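Local coordinates for protein decapping nuclease RAI1 (Candida albicans, PDB 5BUD) that removes NAD caps, and also acts on triphosphate and methylguanosine-capped 5' ends of RNA, as a metal-dependent hydrolase, and binds and stimulates the exoribonuclease RAT1, at residues 80-85 with 377-382; 105-110 with 219-224; 121-126 with 132-137; 334-339 with 349-354. All coordinates share one frame; numbering follows the deposited sequence.

Contact 1. Residues 80-85 with 377-382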
loop_
_atom_site.group_PDB
_atom_site.type_symbol
_atom_site.label_atom_id
_atom_site.label_comp_id
_atom_site.label_asym_id
_atom_site.label_seq_id
_atom_site.Cartn_x
_atom_site.Cartn_y
_atom_site.Cartn_z
ATOM N N SER A 80 5.157 6.161 -14.373
ATOM C CA SER A 80 5.344 4.749 -14.677
ATOM C C SER A 80 4.029 3.987 -14.664
ATOM O O SER A 80 3.815 3.128 -15.508
ATOM C CB SER A 80 6.403 4.099 -13.770
ATOM O OG SER A 80 6.019 4.071 -12.403
ATOM N N LEU A 81 3.111 4.343 -13.771
ATOM C CA LEU A 81 1.836 3.661 -13.748
ATOM C C LEU A 81 1.083 3.952 -15.044
ATOM O O LEU A 81 0.536 3.056 -15.649
ATOM C CB LEU A 81 1.007 4.079 -12.526
ATOM C CG LEU A 81 -0.456 3.582 -12.464
ATOM C CD1 LEU A 81 -0.570 2.066 -12.559
ATOM C CD2 LEU A 81 -1.124 4.084 -11.189
ATOM N N LEU A 82 1.064 5.210 -15.486
ATOM C CA LEU A 82 0.369 5.536 -16.754
ATOM C C LEU A 82 0.988 4.836 -17.953
ATOM O O LEU A 82 0.269 4.454 -18.881
ATOM C CB LEU A 82 0.305 7.049 -17.013
ATOM C CG LEU A 82 -0.517 7.836 -15.991
ATOM C CD1 LEU A 82 -0.416 9.315 -16.300
ATOM C CD2 LEU A 82 -1.984 7.364 -15.861
ATOM N N LYS A 83 2.304 4.658 -17.922
ATOM C CA LYS A 83 3.018 4.019 -19.038
ATOM C C LYS A 83 2.636 2.559 -19.105
ATOM O O LYS A 83 2.417 1.992 -20.208
ATOM C CB LYS A 83 4.519 4.208 -18.895
ATOM C CG LYS A 83 5.350 3.484 -19.936
ATOM C CD LYS A 83 6.398 4.379 -20.575
ATOM C CE LYS A 83 7.222 3.640 -21.620
ATOM N NZ LYS A 83 8.508 3.227 -21.023
ATOM N N ALA A 84 2.532 1.948 -17.920
ATOM C CA ALA A 84 2.042 0.579 -17.795
ATOM C C ALA A 84 0.616 0.492 -18.285
ATOM O O ALA A 84 0.284 -0.424 -19.026
ATOM C CB ALA A 84 2.139 0.112 -16.338
ATOM N N ILE A 85 -0.227 1.446 -17.888
ATOM C CA ILE A 85 -1.634 1.501 -18.358
ATOM C C ILE A 85 -1.747 1.641 -19.907
ATOM O O ILE A 85 -2.559 0.966 -20.527
ATOM C CB ILE A 85 -2.414 2.625 -17.637
ATOM C CG1 ILE A 85 -2.731 2.193 -16.179
ATOM C CG2 ILE A 85 -3.702 2.958 -18.358
ATOM C CD1 ILE A 85 -3.334 3.271 -15.291
ATOM N N GLN A 377 3.184 16.224 -13.660
ATOM C CA GLN A 377 3.233 15.877 -12.249
ATOM C C GLN A 377 2.275 14.721 -11.886
ATOM O O GLN A 377 2.468 14.054 -10.879
ATOM C CB GLN A 377 2.891 17.102 -11.422
ATOM C CG GLN A 377 3.473 17.105 -10.042
ATOM C CD GLN A 377 3.380 18.485 -9.435
ATOM O OE1 GLN A 377 4.274 19.319 -9.630
ATOM N NE2 GLN A 377 2.286 18.743 -8.717
ATOM N N LEU A 378 1.234 14.530 -12.692
ATOM C CA LEU A 378 0.361 13.368 -12.606
ATOM C C LEU A 378 0.182 12.833 -14.019
ATOM O O LEU A 378 0.779 11.815 -14.387
ATOM C CB LEU A 378 -0.972 13.702 -11.939
ATOM C CG LEU A 378 -1.792 12.497 -11.427
ATOM C CD1 LEU A 378 -3.001 12.937 -10.607
ATOM C CD2 LEU A 378 -2.243 11.594 -12.547
ATOM N N LEU A 379 -0.591 13.548 -14.833
ATOM C CA LEU A 379 -0.788 13.178 -16.234
ATOM C C LEU A 379 0.475 13.451 -17.031
ATOM O O LEU A 379 1.233 14.379 -16.719
ATOM C CB LEU A 379 -1.939 13.964 -16.825
ATOM C CG LEU A 379 -3.294 13.715 -16.147
ATOM C CD1 LEU A 379 -4.360 14.542 -16.838
ATOM C CD2 LEU A 379 -3.616 12.230 -16.210
ATOM N N THR A 380 0.725 12.604 -18.019
ATOM C CA THR A 380 1.831 12.786 -18.923
ATOM C C THR A 380 1.310 12.979 -20.337
ATOM O O THR A 380 0.175 12.550 -20.657
ATOM C CB THR A 380 2.771 11.586 -18.896
ATOM O OG1 THR A 380 2.077 10.424 -19.376
ATOM C CG2 THR A 380 3.295 11.361 -17.467
ATOM N N PRO A 381 2.149 13.600 -21.205
ATOM C CA PRO A 381 1.681 13.857 -22.570
ATOM C C PRO A 381 1.485 12.586 -23.388
ATOM O O PRO A 381 0.575 12.542 -24.232
ATOM C CB PRO A 381 2.759 14.790 -23.154
ATOM C CG PRO A 381 3.969 14.598 -22.280
ATOM C CD PRO A 381 3.418 14.302 -20.915
ATOM N N GLU A 382 2.270 11.547 -23.108
ATOM C CA GLU A 382 2.099 10.248 -23.753
ATOM C C GLU A 382 0.731 9.664 -23.402
ATOM O O GLU A 382 0.056 9.097 -24.264
ATOM C CB GLU A 382 3.182 9.245 -23.333
ATOM C CG GLU A 382 4.602 9.581 -23.801
ATOM C CD GLU A 382 5.426 10.372 -22.778
ATOM O OE1 GLU A 382 6.656 10.189 -22.792
ATOM O OE2 GLU A 382 4.876 11.168 -21.971
#
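Leu-82 reaches out from helix 78-92 and sets one methyl, CD1, against the bend of chain made by Leu-378, Leu-379 and Thr-380. The apolar part is small. CD1 lies 3.9 Å from Leu-379 CA and 4.3 Å from Leu-379 CD2, while with chi1 of -64° CG stands anti to the carbonyl carbon and the branch is carried outward from the helix. Leu-378 and Phe-133 add hydrocarbon around this spot, since Leu-82 and Leu-378 both also touch the Phe-133 side chain.

The same methyl also meets polar atoms, by van der Waals contact alone: Leu-82 CD1 is 3.4 Å from Leu-378 O, 3.9 Å from Thr-380 N and 4.1 Å from Thr-380 OG1. The threonine hydroxyl has its own task. Thr-380 is the N-cap of helix 381-389, and OG1 makes a weak hydrogen bond to Phe-383 N.

No hydrogen bond links the two segments. The turn between helices 367-377 and 381-389 is instead held from its own side, Leu-379 sharing a backbone bond with Leu-373, so the contact is a buried, nondirectional one in which shape rather than polarity seats the leucine.

Contact 2. Residues 105-110 with 219-224. With MN (manganese (II) ion), chain F.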
loop_
_atom_site.group_PDB
_atom_site.type_symbol
_atom_site.label_atom_id
_atom_site.label_comp_id
_atom_site.label_asym_id
_atom_site.label_seq_id
_atom_site.Cartn_x
_atom_site.Cartn_y
_atom_site.Cartn_z
ATOM N N GLU A 105 -2.057 2.606 -1.379
ATOM C CA GLU A 105 -1.703 3.230 -0.104
ATOM C C GLU A 105 -2.605 4.423 0.183
ATOM O O GLU A 105 -2.917 4.737 1.337
ATOM C CB GLU A 105 -0.236 3.673 -0.073
ATOM C CG GLU A 105 0.251 3.946 1.333
ATOM C CD GLU A 105 1.340 5.006 1.436
ATOM O OE1 GLU A 105 1.619 5.436 2.582
ATOM O OE2 GLU A 105 1.909 5.407 0.397
ATOM N N ILE A 106 -3.054 5.068 -0.879
ATOM C CA ILE A 106 -3.953 6.176 -0.750
ATOM C C ILE A 106 -5.314 5.735 -0.178
ATOM O O ILE A 106 -5.786 6.352 0.764
ATOM C CB ILE A 106 -4.093 6.927 -2.082
ATOM C CG1 ILE A 106 -2.776 7.675 -2.358
ATOM C CG2 ILE A 106 -5.247 7.893 -1.995
ATOM C CD1 ILE A 106 -2.646 8.202 -3.764
ATOM N N MET A 107 -5.931 4.693 -0.720
ATOM C CA MET A 107 -7.178 4.170 -0.133
ATOM C C MET A 107 -7.012 3.535 1.235
ATOM O O MET A 107 -7.950 3.567 2.058
ATOM C CB MET A 107 -7.850 3.182 -1.079
ATOM C CG MET A 107 -8.345 3.846 -2.345
ATOM S SD MET A 107 -9.511 5.182 -1.988
ATOM C CE MET A 107 -8.907 6.340 -3.170
ATOM N N THR A 108 -5.854 2.932 1.488
ATOM C CA THR A 108 -5.547 2.418 2.825
ATOM C C THR A 108 -5.636 3.547 3.885
ATOM O O THR A 108 -6.187 3.338 4.927
ATOM C CB THR A 108 -4.147 1.774 2.869
ATOM O OG1 THR A 108 -4.096 0.695 1.929
ATOM C CG2 THR A 108 -3.806 1.234 4.272
ATOM N N LYS A 109 -5.073 4.728 3.604
ATOM C CA LYS A 109 -5.182 5.879 4.501
ATOM C C LYS A 109 -6.627 6.255 4.802
ATOM O O LYS A 109 -6.982 6.492 5.944
ATOM C CB LYS A 109 -4.424 7.094 3.922
ATOM C CG LYS A 109 -2.936 6.899 3.977
ATOM C CD LYS A 109 -2.205 8.004 3.255
ATOM C CE LYS A 109 -0.708 7.866 3.472
ATOM N NZ LYS A 109 -0.394 8.540 4.751
ATOM N N ILE A 110 -7.446 6.281 3.765
ATOM C CA ILE A 110 -8.853 6.616 3.880
ATOM C C ILE A 110 -9.628 5.572 4.653
ATOM O O ILE A 110 -10.389 5.918 5.577
ATOM C CB ILE A 110 -9.470 6.844 2.494
ATOM C CG1 ILE A 110 -8.809 8.063 1.847
ATOM C CG2 ILE A 110 -10.969 7.016 2.575
ATOM C CD1 ILE A 110 -9.097 8.169 0.373
ATOM N N LEU A 219 -12.925 1.024 -8.854
ATOM C CA LEU A 219 -11.582 1.541 -8.572
ATOM C C LEU A 219 -10.511 0.651 -9.135
ATOM O O LEU A 219 -10.616 -0.555 -9.034
ATOM C CB LEU A 219 -11.334 1.659 -7.082
ATOM C CG LEU A 219 -12.307 2.573 -6.337
ATOM C CD1 LEU A 219 -13.345 1.703 -5.658
ATOM C CD2 LEU A 219 -11.539 3.420 -5.322
ATOM N N VAL A 220 -9.477 1.277 -9.697
ATOM C CA VAL A 220 -8.254 0.600 -10.080
ATOM C C VAL A 220 -7.169 1.041 -9.109
ATOM O O VAL A 220 -6.977 2.239 -8.920
ATOM C CB VAL A 220 -7.902 0.950 -11.537
ATOM C CG1 VAL A 220 -6.490 0.483 -11.906
ATOM C CG2 VAL A 220 -8.953 0.330 -12.444
ATOM N N LEU A 221 -6.490 0.088 -8.477
ATOM C CA LEU A 221 -5.452 0.389 -7.468
ATOM C C LEU A 221 -4.161 -0.259 -7.882
ATOM O O LEU A 221 -4.157 -1.444 -8.247
ATOM C CB LEU A 221 -5.806 -0.197 -6.095
ATOM C CG LEU A 221 -7.158 0.188 -5.501
ATOM C CD1 LEU A 221 -7.361 -0.521 -4.183
ATOM C CD2 LEU A 221 -7.292 1.693 -5.338
ATOM N N ALA A 222 -3.063 0.497 -7.779
ATOM C CA ALA A 222 -1.728 -0.054 -7.977
ATOM C C ALA A 222 -1.100 -0.280 -6.612
ATOM O O ALA A 222 -1.130 0.595 -5.771
ATOM C CB ALA A 222 -0.870 0.899 -8.819
ATOM N N GLY A 223 -0.547 -1.466 -6.382
ATOM C CA GLY A 223 0.101 -1.748 -5.129
ATOM C C GLY A 223 1.212 -2.747 -5.260
ATOM O O GLY A 223 1.173 -3.663 -6.080
ATOM N N GLU A 224 2.189 -2.576 -4.402
ATOM C CA GLU A 224 3.358 -3.408 -4.427
ATOM C C GLU A 224 3.061 -4.700 -3.665
ATOM O O GLU A 224 2.368 -4.673 -2.657
ATOM C CB GLU A 224 4.518 -2.618 -3.863
ATOM C CG GLU A 224 5.869 -3.273 -3.998
ATOM C CD GLU A 224 6.405 -3.750 -2.668
ATOM O OE1 GLU A 224 5.635 -3.715 -1.678
ATOM O OE2 GLU A 224 7.588 -4.147 -2.624
HETATM MN MN MN F . 5.749 -4.512 0.486
HETATM O O HOH W 1 3.219 -4.494 0.057
#
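Met-107 faces strand 217-228 from helix 104-112 and lays its side chain across Leu-221 and on to Leu-219. Met-107 CB starts the chain toward the strand but stays 4.5 Å from Leu-221 CD2. Met-107 CG makes the nearest approach, 3.8 Å from that same Leu-221 CD2, and here the two side chains cross at about a right angle. A bend at chi2 (-58°) then brings Met-107 SD round to 4.3 Å from Leu-219 CD2. A second bend, at chi3 (138°), places Met-107 CE, which ends the run at 4.5 Å from Leu-219 CD2. Thr-102, Leu-274 and Tyr-329 also touch the methionine, which places it where strand 100-103 and helices 255-275 and 322-339 come together.

Three residues on from Leu-221 the chemistry changes. Glu-224 stretches away from the helix, and its OE1 binds the manganese ion at 2.3 Å, with the other carboxylate oxygen, OE2, 3.6 Å from the metal. Water 1, 2.6 Å from the manganese ion, donates a hydrogen bond to Glu-224 O, so this one residue holds the metal directly through its carboxylate and indirectly through its carbonyl. Arg-104 NH1 is a further donor to that carbonyl. Asp-226 and an RNA phosphate bind the same ion. A strand with an apolar face packed on a helix, leading to acidic metal ligands, is the active-site architecture of the PD-(D/E)XK nucleases, to which this DXO/Dom3Z-family enzyme belongs.

Contact 3. Residues 121-126 with 132-137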
loop_
_atom_site.group_PDB
_atom_site.type_symbol
_atom_site.label_atom_id
_atom_site.label_comp_id
_atom_site.label_asym_id
_atom_site.label_seq_id
_atom_site.Cartn_x
_atom_site.Cartn_y
_atom_site.Cartn_z
ATOM N N ILE A 121 -4.244 13.577 5.881
ATOM C CA ILE A 121 -4.315 13.101 4.481
ATOM C C ILE A 121 -4.375 14.330 3.584
ATOM O O ILE A 121 -5.218 15.208 3.780
ATOM C CB ILE A 121 -5.567 12.240 4.204
ATOM C CG1 ILE A 121 -5.628 11.057 5.161
ATOM C CG2 ILE A 121 -5.585 11.729 2.758
ATOM C CD1 ILE A 121 -6.809 10.137 4.937
ATOM N N ASP A 122 -3.487 14.382 2.597
ATOM C CA ASP A 122 -3.480 15.454 1.605
ATOM C C ASP A 122 -3.220 14.832 0.217
ATOM O O ASP A 122 -2.106 14.349 -0.077
ATOM C CB ASP A 122 -2.434 16.543 1.911
ATOM C CG ASP A 122 -2.797 17.408 3.136
ATOM O OD1 ASP A 122 -3.423 18.475 2.960
ATOM O OD2 ASP A 122 -2.460 17.025 4.281
ATOM N N LEU A 123 -4.255 14.882 -0.621
ATOM C CA LEU A 123 -4.238 14.280 -1.957
ATOM C C LEU A 123 -4.641 15.318 -3.020
ATOM O O LEU A 123 -5.185 16.371 -2.697
ATOM C CB LEU A 123 -5.234 13.134 -2.022
ATOM C CG LEU A 123 -5.147 12.149 -0.853
ATOM C CD1 LEU A 123 -6.337 11.196 -0.856
ATOM C CD2 LEU A 123 -3.811 11.425 -0.890
ATOM N N TYR A 124 -4.356 14.989 -4.271
ATOM C CA TYR A 124 -4.792 15.753 -5.423
ATOM C C TYR A 124 -5.704 14.850 -6.236
ATOM O O TYR A 124 -5.401 13.667 -6.401
ATOM C CB TYR A 124 -3.559 16.175 -6.250
ATOM C CG TYR A 124 -2.752 17.312 -5.673
ATOM C CD1 TYR A 124 -3.330 18.559 -5.401
ATOM C CD2 TYR A 124 -1.388 17.161 -5.442
ATOM C CE1 TYR A 124 -2.556 19.605 -4.894
ATOM C CE2 TYR A 124 -0.617 18.192 -4.954
ATOM C CZ TYR A 124 -1.190 19.406 -4.695
ATOM O OH TYR A 124 -0.360 20.379 -4.203
ATOM N N VAL A 125 -6.841 15.391 -6.677
ATOM C CA VAL A 125 -7.792 14.723 -7.567
ATOM C C VAL A 125 -7.854 15.445 -8.929
ATOM O O VAL A 125 -8.179 16.649 -8.994
ATOM C CB VAL A 125 -9.198 14.753 -6.979
ATOM C CG1 VAL A 125 -10.157 13.974 -7.835
ATOM C CG2 VAL A 125 -9.194 14.214 -5.564
ATOM N N VAL A 126 -7.608 14.705 -9.995
ATOM C CA VAL A 126 -7.503 15.276 -11.330
ATOM C C VAL A 126 -8.458 14.499 -12.244
ATOM O O VAL A 126 -8.214 13.338 -12.535
ATOM C CB VAL A 126 -6.059 15.212 -11.864
ATOM C CG1 VAL A 126 -5.977 15.760 -13.289
ATOM C CG2 VAL A 126 -5.103 15.963 -10.939
ATOM N N LEU A 132 -11.243 9.822 -12.463
ATOM C CA LEU A 132 -10.538 10.557 -11.424
ATOM C C LEU A 132 -9.208 9.911 -11.136
ATOM O O LEU A 132 -9.135 8.749 -10.729
ATOM C CB LEU A 132 -11.328 10.542 -10.135
ATOM C CG LEU A 132 -12.677 11.219 -10.102
ATOM C CD1 LEU A 132 -13.123 11.196 -8.665
ATOM C CD2 LEU A 132 -12.616 12.637 -10.630
ATOM N N PHE A 133 -8.147 10.672 -11.368
ATOM C CA PHE A 133 -6.809 10.278 -11.076
ATOM C C PHE A 133 -6.425 10.902 -9.723
ATOM O O PHE A 133 -6.519 12.136 -9.544
ATOM C CB PHE A 133 -5.877 10.732 -12.209
ATOM C CG PHE A 133 -6.134 10.009 -13.496
ATOM C CD1 PHE A 133 -5.485 8.812 -13.773
ATOM C CD2 PHE A 133 -7.085 10.483 -14.402
ATOM C CE1 PHE A 133 -5.740 8.124 -14.950
ATOM C CE2 PHE A 133 -7.346 9.789 -15.579
ATOM C CZ PHE A 133 -6.672 8.616 -15.857
ATOM N N ILE A 134 -6.030 10.047 -8.767
ATOM C CA ILE A 134 -5.787 10.497 -7.412
ATOM C C ILE A 134 -4.365 10.152 -6.975
ATOM O O ILE A 134 -3.933 9.005 -7.096
ATOM C CB ILE A 134 -6.857 9.936 -6.426
ATOM C CG1 ILE A 134 -8.271 10.345 -6.833
ATOM C CG2 ILE A 134 -6.629 10.473 -5.020
ATOM C CD1 ILE A 134 -9.366 9.792 -5.917
ATOM N N LYS A 135 -3.628 11.167 -6.531
ATOM C CA LYS A 135 -2.287 10.996 -6.054
ATOM C C LYS A 135 -2.091 11.813 -4.815
ATOM O O LYS A 135 -2.896 12.701 -4.475
ATOM C CB LYS A 135 -1.222 11.404 -7.112
ATOM C CG LYS A 135 -0.892 12.881 -7.150
ATOM C CD LYS A 135 0.126 13.240 -8.235
ATOM C CE LYS A 135 1.525 12.766 -7.921
ATOM N NZ LYS A 135 2.156 13.657 -6.941
ATOM N N SER A 136 -1.026 11.482 -4.115
ATOM C CA SER A 136 -0.718 12.155 -2.884
ATOM C C SER A 136 -0.000 13.453 -3.184
ATOM O O SER A 136 0.677 13.595 -4.226
ATOM C CB SER A 136 0.181 11.260 -2.011
ATOM O OG SER A 136 0.388 11.882 -0.743
ATOM N N ASP A 137 -0.130 14.383 -2.256
ATOM C CA ASP A 137 0.661 15.584 -2.272
ATOM C C ASP A 137 2.074 15.240 -1.832
ATOM O O ASP A 137 2.388 15.186 -0.631
ATOM C CB ASP A 137 -0.003 16.648 -1.402
ATOM C CG ASP A 137 0.724 17.982 -1.434
ATOM O OD1 ASP A 137 1.954 18.054 -1.678
ATOM O OD2 ASP A 137 0.040 18.964 -1.185
#
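Tyr-124 has CG anti to the carbonyl carbon (chi1 -76°), while Asp-137 has it anti to the backbone N (chi1 -176°), and these choices bring the phenol obliquely across the carboxylate at the end of the hairpin. Tyr-124 CE2 lies 3.8 Å from Asp-137 CG, the ring and carboxylate planes only 26° apart. The carboxylate is anchored by OD1, which accepts from Leu-140 N as Asp-137 caps helix 138-155.

Between these strands runs an antiparallel pairing. At the Tyr-124 and Lys-135 pair, Tyr-124 N gives a short 2.7 Å bond to Lys-135 O, and Lys-135 N returns one of 3.1 Å to Tyr-124 O. Val-126 and Phe-133 form the next hydrogen-bonded pair, with Val-126 N 2.8 Å from Phe-133 O. Past the other end, Asp-137 N bonds to Asp-122 O at 2.9 Å, carrying the pairing into the helix cap.

Leu-123, Val-125 and Ile-134 pack on one face: Val-125 CG2 is 4.2 Å from Ile-134 CG1, the two side chains side by side and pointing the same way. Val-125 CG1 also meets Leu-132 CD2 at 4.0 Å. On the face of Tyr-124 and Val-126 lies helix 367-377, with helix 78-92 over Phe-133. Lys-135 is paired with Asp-138, and Asp-122 with Arg-144 and Lys-352. Strand 349-354 flanks 121-128 on its far edge, as strand 100-103 flanks 131-136.

Contact 4. Residues 334-339 with 349-354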
loop_
_atom_site.group_PDB
_atom_site.type_symbol
_atom_site.label_atom_id
_atom_site.label_comp_id
_atom_site.label_asym_id
_atom_site.label_seq_id
_atom_site.Cartn_x
_atom_site.Cartn_y
_atom_site.Cartn_z
ATOM N N ASP A 334 -18.141 6.919 -2.846
ATOM C CA ASP A 334 -19.384 7.387 -3.430
ATOM C C ASP A 334 -19.468 8.933 -3.488
ATOM O O ASP A 334 -19.929 9.488 -4.477
ATOM C CB ASP A 334 -20.596 6.828 -2.689
ATOM C CG ASP A 334 -21.893 7.166 -3.402
ATOM O OD1 ASP A 334 -22.209 6.523 -4.435
ATOM O OD2 ASP A 334 -22.566 8.106 -2.949
ATOM N N TRP A 335 -19.004 9.612 -2.445
ATOM C CA TRP A 335 -19.002 11.085 -2.407
ATOM C C TRP A 335 -18.086 11.621 -3.511
ATOM O O TRP A 335 -18.512 12.443 -4.342
ATOM C CB TRP A 335 -18.585 11.555 -1.005
ATOM C CG TRP A 335 -18.463 13.032 -0.778
ATOM C CD1 TRP A 335 -19.477 13.960 -0.729
ATOM C CD2 TRP A 335 -17.257 13.739 -0.488
ATOM N NE1 TRP A 335 -18.963 15.195 -0.439
ATOM C CE2 TRP A 335 -17.601 15.091 -0.296
ATOM C CE3 TRP A 335 -15.915 13.360 -0.375
ATOM C CZ2 TRP A 335 -16.646 16.071 -0.001
ATOM C CZ3 TRP A 335 -14.958 14.345 -0.091
ATOM C CH2 TRP A 335 -15.336 15.682 0.096
ATOM N N LEU A 336 -16.868 11.099 -3.596
ATOM C CA LEU A 336 -15.980 11.496 -4.691
ATOM C C LEU A 336 -16.613 11.235 -6.074
ATOM O O LEU A 336 -16.471 12.050 -6.991
ATOM C CB LEU A 336 -14.644 10.768 -4.611
ATOM C CG LEU A 336 -13.756 11.072 -3.420
ATOM C CD1 LEU A 336 -12.604 10.073 -3.370
ATOM C CD2 LEU A 336 -13.252 12.505 -3.486
ATOM N N ASN A 337 -17.307 10.115 -6.201
ATOM C CA ASN A 337 -17.859 9.685 -7.482
ATOM C C ASN A 337 -19.078 10.483 -7.949
ATOM O O ASN A 337 -19.399 10.448 -9.128
ATOM C CB ASN A 337 -18.218 8.193 -7.440
ATOM C CG ASN A 337 -18.440 7.607 -8.822
ATOM O OD1 ASN A 337 -17.602 7.756 -9.721
ATOM N ND2 ASN A 337 -19.582 6.966 -9.012
ATOM N N THR A 338 -19.760 11.176 -7.046
ATOM C CA THR A 338 -20.967 11.947 -7.409
ATOM C C THR A 338 -20.791 13.466 -7.260
ATOM O O THR A 338 -21.652 14.236 -7.680
ATOM C CB THR A 338 -22.177 11.474 -6.575
ATOM O OG1 THR A 338 -21.875 11.593 -5.191
ATOM C CG2 THR A 338 -22.489 10.010 -6.860
ATOM N N THR A 339 -19.676 13.888 -6.670
ATOM C CA THR A 339 -19.432 15.274 -6.340
ATOM C C THR A 339 -18.601 15.949 -7.408
ATOM O O THR A 339 -18.868 17.088 -7.743
ATOM C CB THR A 339 -18.706 15.390 -4.967
ATOM O OG1 THR A 339 -19.654 15.221 -3.909
ATOM C CG2 THR A 339 -18.004 16.737 -4.782
ATOM N N TYR A 349 -8.444 19.289 -7.854
ATOM C CA TYR A 349 -8.861 19.453 -6.464
ATOM C C TYR A 349 -7.864 18.889 -5.437
ATOM O O TYR A 349 -7.182 17.895 -5.691
ATOM C CB TYR A 349 -10.210 18.772 -6.237
ATOM C CG TYR A 349 -11.212 19.165 -7.278
ATOM C CD1 TYR A 349 -12.126 20.205 -7.054
ATOM C CD2 TYR A 349 -11.228 18.524 -8.496
ATOM C CE1 TYR A 349 -13.036 20.573 -8.042
ATOM C CE2 TYR A 349 -12.124 18.887 -9.484
ATOM C CZ TYR A 349 -13.026 19.902 -9.259
ATOM O OH TYR A 349 -13.910 20.207 -10.272
ATOM N N ARG A 350 -7.841 19.531 -4.273
ATOM C CA ARG A 350 -7.188 19.021 -3.087
ATOM C C ARG A 350 -8.239 18.281 -2.307
ATOM O O ARG A 350 -9.302 18.820 -2.051
ATOM C CB ARG A 350 -6.716 20.151 -2.186
ATOM C CG ARG A 350 -5.477 20.876 -2.642
ATOM C CD ARG A 350 -4.831 21.584 -1.461
ATOM N NE ARG A 350 -3.395 21.411 -1.524
ATOM C CZ ARG A 350 -2.604 21.995 -2.423
ATOM N NH1 ARG A 350 -3.097 22.821 -3.353
ATOM N NH2 ARG A 350 -1.306 21.740 -2.395
ATOM N N LEU A 351 -7.943 17.044 -1.932
ATOM C CA LEU A 351 -8.771 16.294 -1.011
ATOM C C LEU A 351 -7.955 16.212 0.275
ATOM O O LEU A 351 -6.841 15.715 0.263
ATOM C CB LEU A 351 -9.048 14.892 -1.556
ATOM C CG LEU A 351 -9.810 13.882 -0.700
ATOM C CD1 LEU A 351 -11.143 14.411 -0.236
ATOM C CD2 LEU A 351 -10.015 12.595 -1.484
ATOM N N LYS A 352 -8.500 16.720 1.371
ATOM C CA LYS A 352 -7.718 16.888 2.589
ATOM C C LYS A 352 -8.498 16.390 3.801
ATOM O O LYS A 352 -9.643 16.780 4.001
ATOM C CB LYS A 352 -7.351 18.374 2.764
ATOM C CG LYS A 352 -6.734 18.753 4.115
ATOM C CD LYS A 352 -6.489 20.254 4.204
ATOM C CE LYS A 352 -5.482 20.606 5.286
ATOM N NZ LYS A 352 -4.071 20.432 4.842
ATOM N N TYR A 353 -7.870 15.524 4.593
ATOM C CA TYR A 353 -8.330 15.253 5.949
ATOM C C TYR A 353 -7.448 16.058 6.899
ATOM O O TYR A 353 -6.221 15.883 6.905
ATOM C CB TYR A 353 -8.250 13.778 6.301
ATOM C CG TYR A 353 -8.505 13.548 7.749
ATOM C CD1 TYR A 353 -9.725 13.899 8.319
ATOM C CD2 TYR A 353 -7.531 13.006 8.566
ATOM C CE1 TYR A 353 -9.964 13.709 9.673
ATOM C CE2 TYR A 353 -7.762 12.812 9.915
ATOM C CZ TYR A 353 -8.983 13.165 10.464
ATOM O OH TYR A 353 -9.202 12.988 11.804
ATOM N N ASP A 354 -8.092 16.950 7.656
ATOM C CA ASP A 354 -7.443 17.873 8.604
ATOM C C ASP A 354 -7.817 17.413 10.020
ATOM O O ASP A 354 -8.971 17.588 10.432
ATOM C CB ASP A 354 -7.945 19.307 8.374
ATOM C CG ASP A 354 -7.220 20.350 9.247
ATOM O OD1 ASP A 354 -6.717 20.005 10.336
ATOM O OD2 ASP A 354 -7.139 21.526 8.827
#
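Leu-351 is the one strand residue that meets the helix, and it divides its two methyls between two neighbours there. Leu-336 CD2 comes to 3.8 Å from Leu-351 CD2, the two leucines reaching toward each other tip to tip, and Leu-336 CD1 follows at 4.1 Å from the same methyl. The second branch, Leu-351 CD1, sits 3.8 Å from Trp-335 CZ3, at the edge of the indole and in its plane, so the ring offers its rim and not its face. Trp-335 gets there because chi1 of 177° turns CG away from the backbone N, and the indole slides past the leucine in the opposite direction.

Here the last turns of helix 322-339 lie across one face of the antiparallel strands 121-128, 349-354 and 359-364. Leu-123, Val-125, Phe-360 and Leu-362 surround Leu-351 on that face, and Trp-335 also rests on Leu-362.

The helix end is looser. Thr-338 is exposed and Thr-339 partly so, and both turn their hydroxyls back on their own helix: Thr-338 OG1 donates to Asp-334 O at 3.0 Å, while the bond from Thr-339 OG1 to Trp-335 O is weak. Along the strand, Arg-350 and Lys-352 alternate with Leu-351 and leave by the other face, partly exposed. Arg-350 makes long, weak ion pairs with Asp-137 and Asp-366, whereas Lys-352 is held by a salt bridge to Asp-122.

Contacts 2, 3 and 4 follow one another across the strands: their centres step by about 11 Å from 2 to 3 and about 9 Å from 3 to 4. Ile-106 of helix 104-112 packs on the hairpin of contact 3, and strand 121-128 pairs with strand 349-354 of contact 4. The centre of contact 1 lies about 15 Å from that of contact 3, on the Val-126 and Phe-133 face, where Leu-378 touches both side chains; Leu-81 reaches Ala-222. Along the chain, contact 1 closes a loop holding all the others, and contact 3 is nested within contact 2. Only contact 2 holds a metal ligand; the nearest atoms of the others lie about 12 to 17 Å from the RNA.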